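Long-range contacts in PilM (PDB 3HG9), which is of unknown function but is probably a plasmid-encoded component of a type IV pilus system: residues B[35-39]-B[59-63]; B[55-59]-B[68-72]. The contacts are given in a common frame with arbitrary orientation. Residues are numbered along the deposited sequence.

Contact 1 (B[35-39]-B[59-63]); sequences GFSGS and GYIAA
Ile-61 projects from strand 57-62 toward the loop 35-39 and overlaps Phe-36, CD1 to CD1 at 4.1 Å. The motif is an irregular loop laid along the edge of a beta hairpin, strands 57-62 and 65-70; the loop follows helix 12-31 and runs roughly antiparallel to the strand, end-to-end directions 161° apart, without forming a beta ladder. Residues 59-62 are extended. Ile-61 (chi1 m, chi2 t) suits its place because its branched side chain meets both the t-rotamer Phe-36 ring and the loop backbone: CG2 lies 3.6 Å from Phe-36 O and CB 3.6 Å from Gly-38 N. Gly-38, with phi 53° and psi -162°, has the CA nearest the strand, 4.5 Å from Tyr-60 CA; a CB there would press on Ile-61 N and Tyr-60 CD1. A cis peptide follows it, leading into Ser-39. Ser-37 CA adds a CH···O contact to Ile-61 O at 3.6 Å. Tyr-60, also t, packs on Pro-111 of the second subunit. At the far end a small hydroxyl-bearing residue answers a strand carbonyl: Ser-39 OG, beside the Tyr-60 ring edge, donates to Gly-59 O at 3.0 Å.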
ATOM      1  N   GLY B  35       7.222  18.271  -7.088  1.00 55.92           N
ATOM      2  CA  GLY B  35       7.802  19.308  -6.233  1.00 55.69           C
ATOM      3  C   GLY B  35       6.671  20.163  -5.704  1.00 55.54           C
ATOM      4  O   GLY B  35       6.322  21.180  -6.305  1.00 55.83           O
ATOM      5  N   PHE B  36       6.073  19.726  -4.598  1.00 54.99           N
ATOM      6  CA  PHE B  36       4.933  20.412  -4.012  1.00 54.25           C
ATOM      7  C   PHE B  36       4.701  19.916  -2.598  1.00 53.66           C
ATOM      8  O   PHE B  36       4.907  18.724  -2.315  1.00 54.02           O
ATOM      9  CB  PHE B  36       3.674  20.148  -4.837  1.00 54.37           C
ATOM     10  CG  PHE B  36       2.519  21.053  -4.485  1.00 54.32           C
ATOM     11  CD1 PHE B  36       1.199  20.632  -4.688  1.00 52.91           C
ATOM     12  CD2 PHE B  36       2.746  22.329  -3.945  1.00 55.47           C
ATOM     13  CE1 PHE B  36       0.115  21.465  -4.382  1.00 51.77           C
ATOM     14  CE2 PHE B  36       1.664  23.190  -3.633  1.00 55.56           C
ATOM     15  CZ  PHE B  36       0.338  22.741  -3.862  1.00 54.65           C
ATOM     16  N   SER B  37       4.266  20.814  -1.715  1.00 51.93           N
ATOM     17  CA  SER B  37       3.925  20.376  -0.371  1.00 50.47           C
ATOM     18  C   SER B  37       2.547  20.795   0.111  1.00 48.91           C
ATOM     19  O   SER B  37       2.363  21.538   1.067  1.00 47.76           O
ATOM     20  CB  SER B  37       5.050  20.652   0.624  1.00 50.89           C
ATOM     21  OG  SER B  37       6.089  19.714   0.415  1.00 51.82           O
ATOM     22  N   GLY B  38       1.563  20.196  -0.552  1.00 48.73           N
ATOM     23  CA  GLY B  38       0.159  20.483  -0.320  1.00 46.85           C
ATOM     24  C   GLY B  38      -0.110  21.973  -0.417  1.00 45.60           C
ATOM     25  O   GLY B  38       0.674  22.752  -0.955  1.00 45.36           O
ATOM     26  N   SER B  39      -1.229  22.395   0.119  1.00 44.59           N
ATOM     27  CA  SER B  39      -2.185  21.537   0.695  1.00 43.53           C
ATOM     28  C   SER B  39      -3.294  21.961  -0.201  1.00 42.77           C
ATOM     29  O   SER B  39      -4.171  22.685   0.247  1.00 45.35           O
ATOM     30  CB  SER B  39      -2.472  21.960   2.125  1.00 43.38           C
ATOM     31  OG  SER B  39      -2.267  20.878   3.032  1.00 45.66           O
ATOM     32  N   GLY B  59      -6.155  17.189   3.251  1.00 29.30           N
ATOM     33  CA  GLY B  59      -5.146  16.448   2.558  1.00 30.15           C
ATOM     34  C   GLY B  59      -3.872  17.237   2.631  1.00 31.88           C
ATOM     35  O   GLY B  59      -3.958  18.424   2.880  1.00 30.95           O
ATOM     36  N   TYR B  60      -2.712  16.583   2.391  1.00 33.08           N
ATOM     37  CA  TYR B  60      -1.369  17.205   2.405  1.00 35.01           C
ATOM     38  C   TYR B  60      -0.474  16.460   1.388  1.00 37.15           C
ATOM     39  O   TYR B  60      -0.820  15.380   0.882  1.00 38.36           O
ATOM     40  CB  TYR B  60      -0.765  17.105   3.828  1.00 35.54           C
ATOM     41  CG  TYR B  60       0.341  18.091   4.205  1.00 36.62           C
ATOM     42  CD1 TYR B  60       0.097  19.471   4.190  1.00 40.24           C
ATOM     43  CD2 TYR B  60       1.613  17.657   4.627  1.00 34.48           C
ATOM     44  CE1 TYR B  60       1.098  20.401   4.534  1.00 39.87           C
ATOM     45  CE2 TYR B  60       2.614  18.580   4.983  1.00 33.53           C
ATOM     46  CZ  TYR B  60       2.337  19.964   4.935  1.00 38.55           C
ATOM     47  OH  TYR B  60       3.250  20.961   5.252  1.00 37.76           O
ATOM     48  N   ILE B  61       0.680  17.002   1.075  1.00 37.89           N
ATOM     49  CA  ILE B  61       1.612  16.227   0.316  1.00 38.27           C
ATOM     50  C   ILE B  61       2.870  16.542   1.059  1.00 40.43           C
ATOM     51  O   ILE B  61       2.994  17.612   1.725  1.00 39.62           O
ATOM     52  CB  ILE B  61       1.679  16.631  -1.190  1.00 38.35           C
ATOM     53  CG1 ILE B  61       0.337  16.328  -1.859  1.00 39.17           C
ATOM     54  CG2 ILE B  61       2.804  15.869  -1.954  1.00 37.65           C
ATOM     55  CD1 ILE B  61       0.134  16.925  -3.218  1.00 38.62           C
ATOM     56  N   ALA B  62       3.790  15.593   0.979  1.00 41.12           N
ATOM     57  CA  ALA B  62       5.091  15.727   1.576  1.00 42.31           C
ATOM     58  C   ALA B  62       5.942  14.625   0.894  1.00 43.30           C
ATOM     59  O   ALA B  62       5.499  13.472   0.804  1.00 43.75           O
ATOM     60  CB  ALA B  62       4.987  15.527   3.073  1.00 42.95           C
ATOM     61  N   ALA B  63       7.133  14.991   0.390  1.00 43.62           N
ATOM     62  CA  ALA B  63       7.720  14.283  -0.741  1.00 43.66           C
ATOM     63  C   ALA B  63       6.615  14.322  -1.791  1.00 42.96           C
ATOM     64  O   ALA B  63       5.617  15.006  -1.561  1.00 44.21           O
ATOM     65  CB  ALA B  63       8.099  12.823  -0.355  1.00 43.38           C
TER

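Contact 2 (B[55-59]-B[68-72]); sequences VRLQG and AFIAS
Two backbone hydrogen bonds join residues 55-59 to 68-72, both in the antiparallel hydrogen-bonded pair Gln-58 with Phe-69 (CA to CA 5.1 Å). Gln-58 N donates to Phe-69 O at 3.0 Å, and Phe-69 N to Gln-58 O at 2.6 Å; the latter carbonyl also receives a CH···O contact from Ala-68 CA at 3.2 Å. Arg-56 O and Phe-69 O, 3.1 Å apart, are both acceptors and do not bond, while Gly-59 O is taken by Ser-39 OG. Strands 57-59 and 68-70 of this beta hairpin run 146° apart, axes 4.4 Å from each other at closest. Gly-59 faces Ala-68 in a non-hydrogen-bonded pair, and their small size permits a CA-CA distance of 4.0 Å. Beside Ala-68, Leu-57 CG meets Ile-70 CD1 at 3.8 Å; helix 12-31 covers this face through Tyr-22 and Leu-19. On the other face Phe-69, chi1 p, turns its ring under Gln-58 CB, a CH-pi contact 3.8 Å from the centroid. The Val-55 to Arg-56 peptide is cis, and Arg-56 NE donates to Val-55 O at 3.1 Å. Residues 68-70 also ladder with the second subunit, so they have a strand on each side, and the apolar face of Leu-57, Ala-68 and Ile-70 packs on the helix.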
ATOM      1  N   VAL B  55     -15.065  19.508   5.088  1.00 38.70           N
ATOM      2  CA  VAL B  55     -13.994  19.617   6.036  1.00 38.68           C
ATOM      3  C   VAL B  55     -14.678  18.971   7.271  1.00 39.18           C
ATOM      4  O   VAL B  55     -15.848  19.301   7.616  1.00 41.24           O
ATOM      5  CB  VAL B  55     -13.521  21.010   6.199  1.00 38.75           C
ATOM      6  CG1 VAL B  55     -11.994  20.988   6.160  1.00 35.91           C
ATOM      7  CG2 VAL B  55     -14.113  21.887   5.094  1.00 38.80           C
ATOM      8  N   ARG B  56     -13.995  18.075   7.972  1.00 37.86           N
ATOM      9  CA  ARG B  56     -12.560  18.069   8.196  1.00 35.62           C
ATOM     10  C   ARG B  56     -11.701  17.165   7.264  1.00 35.54           C
ATOM     11  O   ARG B  56     -10.544  16.904   7.597  1.00 36.45           O
ATOM     12  CB  ARG B  56     -12.341  17.703   9.664  1.00 34.37           C
ATOM     13  CG  ARG B  56     -13.523  16.910  10.406  1.00 32.22           C
ATOM     14  CD  ARG B  56     -14.657  16.101   9.547  1.00 25.04           C
ATOM     15  NE  ARG B  56     -15.826  16.945   9.561  1.00 24.88           N
ATOM     16  CZ  ARG B  56     -16.785  16.879  10.468  1.00 28.76           C
ATOM     17  NH1 ARG B  56     -16.721  15.911  11.390  1.00 24.59           N
ATOM     18  NH2 ARG B  56     -17.827  17.772  10.434  1.00 26.16           N
ATOM     19  N   LEU B  57     -12.223  16.752   6.097  1.00 33.49           N
ATOM     20  CA  LEU B  57     -11.392  16.035   5.072  1.00 33.05           C
ATOM     21  C   LEU B  57     -10.284  16.914   4.557  1.00 31.82           C
ATOM     22  O   LEU B  57     -10.488  17.827   3.712  1.00 30.86           O
ATOM     23  CB  LEU B  57     -12.180  15.556   3.841  1.00 32.49           C
ATOM     24  CG  LEU B  57     -11.881  14.172   3.264  1.00 34.32           C
ATOM     25  CD1 LEU B  57     -12.730  13.960   1.975  1.00 35.13           C
ATOM     26  CD2 LEU B  57     -10.433  13.779   3.078  1.00 32.24           C
ATOM     27  N   GLN B  58      -9.102  16.595   5.046  1.00 30.24           N
ATOM     28  CA  GLN B  58      -7.958  17.415   4.802  1.00 29.66           C
ATOM     29  C   GLN B  58      -7.015  16.575   4.045  1.00 29.01           C
ATOM     30  O   GLN B  58      -7.083  15.378   4.162  1.00 29.37           O
ATOM     31  CB  GLN B  58      -7.381  17.865   6.149  1.00 29.46           C
ATOM     32  CG  GLN B  58      -8.219  19.013   6.797  1.00 30.87           C
ATOM     33  CD  GLN B  58      -7.429  19.698   7.864  1.00 30.55           C
ATOM     34  OE1 GLN B  58      -7.677  19.470   9.070  1.00 28.30           O
ATOM     35  NE2 GLN B  58      -6.369  20.447   7.442  1.00 26.50           N
ATOM     36  N   GLY B  59      -6.155  17.189   3.251  1.00 29.30           N
ATOM     37  CA  GLY B  59      -5.146  16.448   2.558  1.00 30.15           C
ATOM     38  C   GLY B  59      -3.872  17.237   2.631  1.00 31.88           C
ATOM     39  O   GLY B  59      -3.958  18.424   2.880  1.00 30.95           O
ATOM     40  N   ALA B  68      -4.457  11.921   3.082  1.00 32.41           N
ATOM     41  CA  ALA B  68      -5.764  12.546   3.271  1.00 32.81           C
ATOM     42  C   ALA B  68      -6.207  12.203   4.682  1.00 33.34           C
ATOM     43  O   ALA B  68      -6.058  11.038   5.064  1.00 34.15           O
ATOM     44  CB  ALA B  68      -6.779  11.974   2.228  1.00 32.20           C
ATOM     45  N   PHE B  69      -6.693  13.169   5.472  1.00 33.24           N
ATOM     46  CA  PHE B  69      -6.969  12.887   6.873  1.00 33.67           C
ATOM     47  C   PHE B  69      -8.143  13.612   7.486  1.00 35.55           C
ATOM     48  O   PHE B  69      -8.345  14.796   7.262  1.00 34.74           O
ATOM     49  CB  PHE B  69      -5.737  13.153   7.742  1.00 32.79           C
ATOM     50  CG  PHE B  69      -5.109  14.510   7.548  1.00 31.47           C
ATOM     51  CD1 PHE B  69      -5.407  15.568   8.424  1.00 25.80           C
ATOM     52  CD2 PHE B  69      -4.170  14.711   6.513  1.00 30.41           C
ATOM     53  CE1 PHE B  69      -4.818  16.811   8.266  1.00 27.44           C
ATOM     54  CE2 PHE B  69      -3.563  15.958   6.318  1.00 28.99           C
ATOM     55  CZ  PHE B  69      -3.889  17.038   7.210  1.00 26.85           C
ATOM     56  N   ILE B  70      -8.925  12.873   8.258  1.00 37.38           N
ATOM     57  CA  ILE B  70      -9.912  13.485   9.120  1.00 39.17           C
ATOM     58  C   ILE B  70      -9.290  13.712  10.478  1.00 40.13           C
ATOM     59  O   ILE B  70      -9.001  12.776  11.220  1.00 40.55           O
ATOM     60  CB  ILE B  70     -11.254  12.738   9.171  1.00 38.95           C
ATOM     61  CG1 ILE B  70     -12.145  13.295   8.067  1.00 39.51           C
ATOM     62  CG2 ILE B  70     -12.035  13.036  10.472  1.00 40.14           C
ATOM     63  CD1 ILE B  70     -11.964  12.656   6.729  1.00 40.46           C
ATOM     64  N   ALA B  71      -9.094  15.002  10.749  1.00 41.84           N
ATOM     65  CA  ALA B  71      -8.386  15.550  11.905  1.00 42.33           C
ATOM     66  C   ALA B  71      -8.861  15.032  13.281  1.00 43.04           C
ATOM     67  O   ALA B  71      -8.011  14.802  14.192  1.00 45.00           O
ATOM     68  CB  ALA B  71      -8.398  17.103  11.842  1.00 41.70           C
ATOM     69  N   SER B  72     -10.164  14.841  13.476  1.00 41.73           N
ATOM     70  CA  SER B  72     -10.590  14.160  14.697  1.00 41.73           C
ATOM     71  C   SER B  72     -11.803  13.257  14.447  1.00 40.88           C
ATOM     72  O   SER B  72     -12.947  13.726  14.250  1.00 40.77           O
ATOM     73  CB  SER B  72     -10.727  15.126  15.912  1.00 42.16           C
ATOM     74  OG  SER B  72     -11.337  16.373  15.573  1.00 44.78           O
TER

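Overall arrangement
Both contacts hold strand 57-62 and share Gly-59, but they use different edges of it. Contact 2 is the buried one: it pairs the strand with its hairpin partner through a pair of backbone hydrogen bonds and apolar side chains. Contact 1 is only partly buried, and the irregular loop 35-39 meets the strand through one serine hydroxyl, van der Waals packing and a loop glycine, Gly-38, lying close against the strand backbone. The two touch directly where Tyr-60 CB lies 3.9 Å from Phe-69 CE2, and their centres are about 14 Å apart. Each also reaches the second subunit, contact 1 by packing and contact 2 by extending the sheet, so the hairpin joins loop, helix and dimer interface.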